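Local coordinates for protein 3-guanidinopropionase (PDB 3NIQ) that catalyses the manganese-dependent hydrolysis of 3-guanidinopropanoate to beta-alanine and urea, working as a homohexamer of the arginase family, at residues Pro131-Leu136 and Arg170-Glu175; Leu9-Ile14 and Phe23-Ala28; Phe239-Leu244 and Gly293-Val298. One frame throughout, in Å; residues are numbered along the deposited sequence.

Contact 1: residues Pro131-Leu136 and Arg170-Glu175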
loop_
_atom_site.group_PDB
_atom_site.type_symbol
_atom_site.label_atom_id
_atom_site.label_comp_id
_atom_site.label_asym_id
_atom_site.label_seq_id
_atom_site.Cartn_x
_atom_site.Cartn_y
_atom_site.Cartn_z
ATOM N N PRO A 131 32.294 11.626 -0.612
ATOM C CA PRO A 131 32.747 12.793 0.158
ATOM C C PRO A 131 33.151 12.466 1.598
ATOM O O PRO A 131 34.081 13.062 2.131
ATOM C CB PRO A 131 31.544 13.756 0.097
ATOM C CG PRO A 131 30.359 12.856 -0.280
ATOM C CD PRO A 131 30.955 11.839 -1.190
ATOM N N ILE A 132 32.486 11.500 2.219
ATOM C CA ILE A 132 32.922 10.977 3.513
ATOM C C ILE A 132 34.381 10.469 3.459
ATOM O O ILE A 132 35.219 10.851 4.299
ATOM C CB ILE A 132 31.954 9.839 3.993
ATOM C CG1 ILE A 132 30.543 10.392 4.185
ATOM C CG2 ILE A 132 32.466 9.187 5.312
ATOM C CD1 ILE A 132 29.471 9.346 4.738
ATOM N N PHE A 133 34.694 9.626 2.471
ATOM C CA PHE A 133 36.054 9.102 2.322
ATOM C C PHE A 133 37.055 10.226 2.010
ATOM O O PHE A 133 38.206 10.173 2.448
ATOM C CB PHE A 133 36.118 8.029 1.226
ATOM C CG PHE A 133 35.665 6.659 1.667
ATOM C CD1 PHE A 133 34.911 6.487 2.817
ATOM C CD2 PHE A 133 36.000 5.531 0.914
ATOM C CE1 PHE A 133 34.504 5.234 3.225
ATOM C CE2 PHE A 133 35.587 4.250 1.312
ATOM C CZ PHE A 133 34.836 4.102 2.472
ATOM N N ARG A 134 36.614 11.237 1.269
ATOM C CA ARG A 134 37.449 12.412 1.014
ATOM C C ARG A 134 37.874 13.086 2.308
ATOM O O ARG A 134 39.018 13.540 2.422
ATOM C CB ARG A 134 36.754 13.397 0.077
ATOM C CG ARG A 134 36.876 12.970 -1.393
ATOM C CD ARG A 134 36.029 13.840 -2.310
ATOM N NE ARG A 134 36.159 13.438 -3.706
ATOM C CZ ARG A 134 35.581 14.078 -4.722
ATOM N NH1 ARG A 134 34.792 15.124 -4.499
ATOM N NH2 ARG A 134 35.763 13.652 -5.961
ATOM N N ALA A 135 36.988 13.107 3.299
ATOM C CA ALA A 135 37.362 13.625 4.619
ATOM C C ALA A 135 38.181 12.650 5.441
ATOM O O ALA A 135 39.222 13.027 5.999
ATOM C CB ALA A 135 36.121 14.069 5.425
ATOM N N LEU A 136 37.713 11.403 5.536
ATOM C CA LEU A 136 38.299 10.432 6.472
ATOM C C LEU A 136 39.571 9.797 5.960
ATOM O O LEU A 136 40.328 9.235 6.747
ATOM C CB LEU A 136 37.313 9.293 6.837
ATOM C CG LEU A 136 35.918 9.574 7.403
ATOM C CD1 LEU A 136 35.304 8.331 8.097
ATOM C CD2 LEU A 136 35.909 10.766 8.317
ATOM N N ARG A 170 35.447 3.482 -7.123
ATOM C CA ARG A 170 36.447 3.657 -8.159
ATOM C C ARG A 170 37.126 5.000 -7.954
ATOM O O ARG A 170 38.355 5.081 -7.908
ATOM C CB ARG A 170 35.825 3.574 -9.548
ATOM C CG ARG A 170 36.851 3.853 -10.663
ATOM C CD ARG A 170 36.361 3.271 -11.967
ATOM N NE ARG A 170 37.390 3.306 -12.988
ATOM C CZ ARG A 170 37.540 2.362 -13.912
ATOM N NH1 ARG A 170 36.724 1.302 -13.943
ATOM N NH2 ARG A 170 38.505 2.487 -14.792
ATOM N N ARG A 171 36.314 6.048 -7.820
ATOM C CA ARG A 171 36.808 7.380 -7.472
ATOM C C ARG A 171 37.670 7.361 -6.229
ATOM O O ARG A 171 38.746 7.957 -6.224
ATOM C CB ARG A 171 35.657 8.352 -7.236
ATOM C CG ARG A 171 34.839 8.648 -8.460
ATOM C CD ARG A 171 35.695 9.263 -9.579
ATOM N NE ARG A 171 35.020 8.895 -10.801
ATOM C CZ ARG A 171 35.397 7.920 -11.612
ATOM N NH1 ARG A 171 36.516 7.253 -11.404
ATOM N NH2 ARG A 171 34.650 7.645 -12.651
ATOM N N ALA A 172 37.207 6.668 -5.185
ATOM C CA ALA A 172 37.940 6.627 -3.906
ATOM C C ALA A 172 39.340 6.021 -4.054
ATOM O O ALA A 172 40.291 6.497 -3.446
ATOM C CB ALA A 172 37.168 5.854 -2.890
ATOM N N ILE A 173 39.436 4.959 -4.842
ATOM C CA ILE A 173 40.712 4.284 -5.121
ATOM C C ILE A 173 41.625 5.192 -5.972
ATOM O O ILE A 173 42.771 5.400 -5.627
ATOM C CB ILE A 173 40.459 2.903 -5.779
ATOM C CG1 ILE A 173 39.809 1.969 -4.751
ATOM C CG2 ILE A 173 41.777 2.301 -6.356
ATOM C CD1 ILE A 173 39.237 0.689 -5.317
ATOM N N GLU A 174 41.079 5.784 -7.033
ATOM C CA GLU A 174 41.834 6.711 -7.882
ATOM C C GLU A 174 42.365 7.893 -7.075
ATOM O O GLU A 174 43.501 8.331 -7.279
ATOM C CB GLU A 174 40.950 7.239 -9.013
ATOM C CG GLU A 174 40.688 6.282 -10.115
ATOM C CD GLU A 174 39.708 6.846 -11.155
ATOM O OE1 GLU A 174 39.128 7.931 -10.931
ATOM O OE2 GLU A 174 39.509 6.195 -12.198
ATOM N N GLU A 175 41.551 8.394 -6.146
ATOM C CA GLU A 175 41.947 9.525 -5.312
ATOM C C GLU A 175 42.873 9.126 -4.161
ATOM O O GLU A 175 43.312 9.976 -3.410
ATOM C CB GLU A 175 40.708 10.288 -4.785
ATOM C CG GLU A 175 39.923 10.990 -5.914
ATOM C CD GLU A 175 38.568 11.553 -5.493
ATOM O OE1 GLU A 175 38.364 11.919 -4.302
ATOM O OE2 GLU A 175 37.692 11.645 -6.374
#

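Contact 2: residues Leu9-Ile14 and Phe23-Ala28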
loop_
_atom_site.group_PDB
_atom_site.type_symbol
_atom_site.label_atom_id
_atom_site.label_comp_id
_atom_site.label_asym_id
_atom_site.label_seq_id
_atom_site.Cartn_x
_atom_site.Cartn_y
_atom_site.Cartn_z
ATOM N N LEU A 9 15.987 8.671 25.000
ATOM C CA LEU A 9 14.810 8.855 25.851
ATOM C C LEU A 9 14.496 7.549 26.592
ATOM O O LEU A 9 14.556 6.462 26.016
ATOM C CB LEU A 9 13.597 9.327 25.034
ATOM C CG LEU A 9 13.627 10.729 24.397
ATOM C CD1 LEU A 9 12.395 10.989 23.489
ATOM C CD2 LEU A 9 13.745 11.824 25.457
ATOM N N ASP A 10 14.188 7.651 27.880
ATOM C CA ASP A 10 13.894 6.461 28.674
ATOM C C ASP A 10 12.512 5.864 28.330
ATOM O O ASP A 10 11.474 6.474 28.619
ATOM C CB ASP A 10 13.985 6.799 30.162
ATOM C CG ASP A 10 14.013 5.561 31.050
ATOM O OD1 ASP A 10 13.985 4.413 30.542
ATOM O OD2 ASP A 10 14.072 5.759 32.279
ATOM N N ALA A 11 12.522 4.680 27.712
ATOM C CA ALA A 11 11.297 4.027 27.224
ATOM C C ALA A 11 10.386 3.544 28.352
ATOM O O ALA A 11 9.219 3.215 28.130
ATOM C CB ALA A 11 11.636 2.873 26.296
ATOM N N ALA A 12 10.931 3.486 29.563
ATOM C CA ALA A 12 10.141 3.138 30.745
ATOM C C ALA A 12 9.253 4.321 31.142
ATOM O O ALA A 12 8.357 4.178 31.973
ATOM C CB ALA A 12 11.067 2.755 31.883
ATOM N N GLU A 13 9.505 5.476 30.523
ATOM C CA GLU A 13 8.855 6.738 30.862
ATOM C C GLU A 13 8.199 7.397 29.640
ATOM O O GLU A 13 7.177 8.074 29.767
ATOM C CB GLU A 13 9.906 7.701 31.431
ATOM C CG GLU A 13 9.357 8.890 32.219
ATOM C CD GLU A 13 9.201 8.585 33.710
ATOM O OE1 GLU A 13 8.301 9.174 34.358
ATOM O OE2 GLU A 13 9.982 7.757 34.230
ATOM N N ILE A 14 8.822 7.239 28.473
ATOM C CA ILE A 14 8.347 7.864 27.245
ATOM C C ILE A 14 8.193 6.768 26.196
ATOM O O ILE A 14 9.185 6.195 25.748
ATOM C CB ILE A 14 9.298 8.987 26.748
ATOM C CG1 ILE A 14 9.452 10.083 27.824
ATOM C CG2 ILE A 14 8.740 9.626 25.461
ATOM C CD1 ILE A 14 10.675 11.004 27.632
ATOM N N PHE A 23 17.896 10.076 15.824
ATOM C CA PHE A 23 18.486 8.741 15.781
ATOM C C PHE A 23 18.547 8.157 17.187
ATOM O O PHE A 23 19.081 8.791 18.098
ATOM C CB PHE A 23 19.897 8.777 15.187
ATOM C CG PHE A 23 19.923 8.939 13.704
ATOM C CD1 PHE A 23 19.235 8.034 12.878
ATOM C CD2 PHE A 23 20.655 9.978 13.119
ATOM C CE1 PHE A 23 19.261 8.176 11.481
ATOM C CE2 PHE A 23 20.710 10.110 11.733
ATOM C CZ PHE A 23 19.984 9.209 10.911
ATOM N N MET A 24 17.988 6.956 17.350
ATOM C CA MET A 24 17.988 6.222 18.623
ATOM C C MET A 24 17.356 7.047 19.756
ATOM O O MET A 24 17.596 6.761 20.917
ATOM C CB MET A 24 19.417 5.795 19.013
ATOM C CG MET A 24 20.258 5.183 17.871
ATOM S SD MET A 24 19.551 3.664 17.243
ATOM C CE MET A 24 20.740 3.260 15.933
ATOM N N ARG A 25 16.582 8.083 19.403
ATOM C CA ARG A 25 15.990 9.027 20.379
ATOM C C ARG A 25 17.026 9.631 21.315
ATOM O O ARG A 25 16.769 9.845 22.507
ATOM C CB ARG A 25 14.856 8.362 21.186
ATOM C CG ARG A 25 13.746 7.757 20.294
ATOM C CD ARG A 25 12.401 7.697 21.008
ATOM N NE ARG A 25 12.421 6.742 22.111
ATOM C CZ ARG A 25 11.474 6.668 23.046
ATOM N NH1 ARG A 25 10.426 7.489 23.016
ATOM N NH2 ARG A 25 11.574 5.774 24.010
ATOM N N LEU A 26 18.196 9.919 20.765
ATOM C CA LEU A 26 19.270 10.553 21.512
ATOM C C LEU A 26 19.080 12.061 21.442
ATOM O O LEU A 26 18.245 12.547 20.645
ATOM C CB LEU A 26 20.637 10.139 20.912
ATOM C CG LEU A 26 21.105 8.701 21.178
ATOM C CD1 LEU A 26 22.108 8.237 20.129
ATOM C CD2 LEU A 26 21.738 8.540 22.561
ATOM N N PRO A 27 19.830 12.824 22.272
ATOM C CA PRO A 27 19.815 14.271 22.101
ATOM C C PRO A 27 20.433 14.681 20.769
ATOM O O PRO A 27 21.284 13.946 20.214
ATOM C CB PRO A 27 20.669 14.782 23.289
ATOM C CG PRO A 27 20.662 13.663 24.279
ATOM C CD PRO A 27 20.692 12.430 23.397
ATOM N N ALA A 28 19.978 15.822 20.241
ATOM C CA ALA A 28 20.551 16.396 19.032
ATOM C C ALA A 28 21.741 17.292 19.367
ATOM O O ALA A 28 21.721 18.015 20.376
ATOM C CB ALA A 28 19.510 17.166 18.270
#

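Contact 3: residues Phe239-Leu244 and Gly293-Val298. With MN (manganese (II) ion), chain E; MN (manganese (II) ion), chain D.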
loop_
_atom_site.group_PDB
_atom_site.type_symbol
_atom_site.label_atom_id
_atom_site.label_comp_id
_atom_site.label_asym_id
_atom_site.label_seq_id
_atom_site.Cartn_x
_atom_site.Cartn_y
_atom_site.Cartn_z
ATOM N N PHE A 239 27.417 -0.332 4.303
ATOM C CA PHE A 239 26.353 -1.308 4.125
ATOM C C PHE A 239 25.252 -0.767 3.198
ATOM O O PHE A 239 24.499 0.145 3.577
ATOM C CB PHE A 239 25.767 -1.666 5.505
ATOM C CG PHE A 239 24.828 -2.835 5.472
ATOM C CD1 PHE A 239 25.299 -4.131 5.675
ATOM C CD2 PHE A 239 23.465 -2.639 5.220
ATOM C CE1 PHE A 239 24.415 -5.240 5.631
ATOM C CE2 PHE A 239 22.581 -3.728 5.158
ATOM C CZ PHE A 239 23.047 -5.024 5.369
ATOM N N ASP A 240 25.165 -1.323 1.993
ATOM C CA ASP A 240 24.136 -0.948 1.039
ATOM C C ASP A 240 23.012 -1.971 1.248
ATOM O O ASP A 240 23.232 -3.173 1.122
ATOM C CB ASP A 240 24.724 -0.973 -0.392
ATOM C CG ASP A 240 23.695 -0.676 -1.492
ATOM O OD1 ASP A 240 22.469 -0.815 -1.271
ATOM O OD2 ASP A 240 24.112 -0.317 -2.622
ATOM N N VAL A 241 21.823 -1.493 1.604
ATOM C CA VAL A 241 20.748 -2.390 1.990
ATOM C C VAL A 241 20.321 -3.285 0.832
ATOM O O VAL A 241 19.719 -4.318 1.060
ATOM C CB VAL A 241 19.512 -1.672 2.603
ATOM C CG1 VAL A 241 19.872 -0.930 3.912
ATOM C CG2 VAL A 241 18.859 -0.729 1.595
ATOM N N ASP A 242 20.655 -2.908 -0.401
ATOM C CA ASP A 242 20.317 -3.775 -1.532
ATOM C C ASP A 242 21.196 -5.059 -1.602
ATOM O O ASP A 242 20.978 -5.920 -2.450
ATOM C CB ASP A 242 20.249 -2.974 -2.871
ATOM C CG ASP A 242 21.628 -2.613 -3.447
ATOM O OD1 ASP A 242 22.641 -3.241 -3.075
ATOM O OD2 ASP A 242 21.688 -1.678 -4.287
ATOM N N VAL A 243 22.167 -5.200 -0.692
ATOM C CA VAL A 243 22.824 -6.510 -0.490
ATOM C C VAL A 243 21.777 -7.552 -0.049
ATOM O O VAL A 243 21.861 -8.735 -0.391
ATOM C CB VAL A 243 23.955 -6.452 0.550
ATOM C CG1 VAL A 243 23.410 -6.313 1.976
ATOM C CG2 VAL A 243 24.884 -7.678 0.418
ATOM N N LEU A 244 20.781 -7.099 0.699
ATOM C CA LEU A 244 19.727 -7.982 1.190
ATOM C C LEU A 244 18.727 -8.332 0.091
ATOM O O LEU A 244 18.497 -7.535 -0.814
ATOM C CB LEU A 244 18.964 -7.294 2.333
ATOM C CG LEU A 244 19.845 -6.938 3.538
ATOM C CD1 LEU A 244 19.094 -6.047 4.454
ATOM C CD2 LEU A 244 20.312 -8.194 4.279
ATOM N N GLY A 293 7.638 0.858 6.190
ATOM C CA GLY A 293 8.910 1.149 6.853
ATOM C C GLY A 293 9.821 -0.053 7.127
ATOM O O GLY A 293 10.699 0.036 7.970
ATOM N N ALA A 294 9.617 -1.169 6.429
ATOM C CA ALA A 294 10.438 -2.375 6.638
ATOM C C ALA A 294 11.927 -2.096 6.504
ATOM O O ALA A 294 12.726 -2.547 7.330
ATOM C CB ALA A 294 10.031 -3.525 5.651
ATOM N N THR A 295 12.293 -1.352 5.459
ATOM C CA THR A 295 13.699 -1.140 5.093
ATOM C C THR A 295 14.325 -0.098 6.031
ATOM O O THR A 295 15.512 -0.193 6.420
ATOM C CB THR A 295 13.824 -0.713 3.594
ATOM O OG1 THR A 295 13.018 -1.583 2.769
ATOM C CG2 THR A 295 15.286 -0.804 3.089
ATOM N N ALA A 296 13.525 0.902 6.380
ATOM C CA ALA A 296 13.886 1.861 7.430
ATOM C C ALA A 296 14.267 1.149 8.731
ATOM O O ALA A 296 15.278 1.490 9.365
ATOM C CB ALA A 296 12.729 2.843 7.677
ATOM N N LEU A 297 13.462 0.172 9.131
ATOM C CA LEU A 297 13.770 -0.613 10.335
ATOM C C LEU A 297 15.020 -1.477 10.158
ATOM O O LEU A 297 15.866 -1.559 11.057
ATOM C CB LEU A 297 12.569 -1.465 10.771
ATOM C CG LEU A 297 12.828 -2.349 12.001
ATOM C CD1 LEU A 297 13.121 -1.493 13.227
ATOM C CD2 LEU A 297 11.671 -3.304 12.254
ATOM N N VAL A 298 15.159 -2.123 9.008
ATOM C CA VAL A 298 16.401 -2.839 8.717
ATOM C C VAL A 298 17.584 -1.850 8.816
ATOM O O VAL A 298 18.603 -2.143 9.430
ATOM C CB VAL A 298 16.358 -3.502 7.295
ATOM C CG1 VAL A 298 17.741 -3.787 6.775
ATOM C CG2 VAL A 298 15.535 -4.777 7.307
HETATM MN MN MN E . 23.941 -1.642 -4.490
HETATM MN MN MN D . 25.929 0.569 -3.404
HETATM O O HOH W 1 25.034 -0.025 -5.574
#

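Contact 1: residues Pro131-Leu136 and Arg170-Glu175
NE of R134 donates to OE1 of E175 at 2.7 Å, half of a two-pronged salt bridge. The other half is NH2 of R134, 2.8 Å from OE2 of E175. The arginine presents its side, NE and one terminal nitrogen, and each nitrogen takes its own carboxylate oxygen, both met on their syn sides. The pairing is not quite flat: guanidinium and carboxylate planes are 34° apart, with OE2 close to the guanidinium plane while OE1 is tilted from it. The NH2 bond is the straighter, 167° at the hydrogen against 149° for NE. R134 spans the gap because its chain is extended from CG to NE, and E175 is extended beyond CG. NH2 of R134 also makes a weak hydrogen bond to the hydroxyl oxygen of Y163.

Deeper in, the contact is apolar: CB of A172 sits at the ring edge of F133, 4.0 Å from CD2. That ring packs edge-to-face with Y236 and touches L142 and M144 of strand 142-147. Helix 129-136 thus meets helix 168-174 through the buried F133-A172 touch, and the residue just past it through the partly exposed ion pair, side by side on one face of the parallel sheet in the α/β arginase fold.

Contact 2: residues Leu9-Ile14 and Phe23-Ala28
The guanidinium of R25 lies under L9 and points its end at the backbone of I14, and those two relations define the contact. CB of L9 stands over the centre of one guanidinium face, 3.9 Å from CZ of R25, with the two side chains crossing at about a right angle. CD1 of L9 reaches on to near CD and NH1 of R25. At the far end, NH1 and NH2 both converge on the carbonyl oxygen of I14. NH2 of R25 makes the shorter bond, 3.0 Å to O of I14, and approaches only 22° from the carbonyl plane; NH1, at 3.3 Å from the same oxygen, comes from well above that plane. I14 O itself lies in the guanidinium plane. The arginine chain bends at chi3 (-68°), which turns the head group across L9. CG2 of I14 rests 3.7 Å from NH1 of R25, and CB of A11 is equally far from NH2 of R25. NH1 also donates to A18 O, so the head group is tied to the intervening loop as well.

The backbones meet through L9 N and R25 O, 2.9 Å apart. Within 9-14, D10 O accepts from both E13 N and I14 N, making a compact turn for the arginine to grip.

Both segments are irregular loop in the N-terminal region before strand 37-42, and the arginine joins them. A11 packs on Y193 of a second subunit, while next to R25, M24 packs into the chain against L39 of strand 37-42, Y80 of helix 79-82 and M303 and F304 of helix 294-317.

Contact 3: residues Phe239-Leu244 and Gly293-Val298
V241 and L244 meet T295 and V298 just behind the binuclear manganese site of this arginase-family enzyme, where strand 235-240 ends in a DxD pair, D240 and D242. The interface is wholly apolar. CG1 of V298 lies 3.5 Å from CD1 of L244, the two side chains sliding past each other in opposite directions. CG2 of V241 touches CG2 of T295 at 3.9 Å, and these two cross at a slant. T295 turns its methyl anti to the backbone N (chi1 -47° places OG1 beside that N), which leaves the hydroxyl for D290 OD1 and G251 N while the methyl faces V241.

One layer out, V241 packs on V282 and V285, and L244 on A265 of helix 262-270. V298 also touches I257 of a second subunit.

The aspartates flanking V241 point to the metals. OD2 of D240 bridges both ions, 2.2 Å from the chain D manganese and 2.3 Å from the chain E manganese. D242 chelates the chain E ion alone, through OD1 and OD2. A water also joins the two ions. D148 is shared by both; H126 and D152 complete the chain D ion, H150 the chain E ion.

Backbone bonds shape the turn that carries these ligands: V243 N donates to D240 O and L244 N to V241 O, in the short 3-10 segment. D242 OD1 is held in addition by A149 N. The other oxygen of D240 closes an Asx turn: its OD1 accepts from D242 N at 2.9 Å, on the anti side and 35° out of the carboxylate plane.

How the contacts relate
Contact 3 carries the active-site metals, with D240 and D242 among their ligands; the other two lie well away from it. Contact 1 lies about 24 Å from contact 3, centre to centre, on the opposite side of the chain's centre, yet the F133 side chain is about 7 Å from that of H126, a ligand of the first manganese, and about 11 Å from a bound manganese. Contact 2 is the outlying one, centred about 34 Å from contact 1 and about 23 Å from contact 3, away from the annotated sites. Helix 294-317, which supplies contact 3's second segment, also backs contact 2 further along. Both contacts 2 and 3 touch the second subunit; contact 1 touches none.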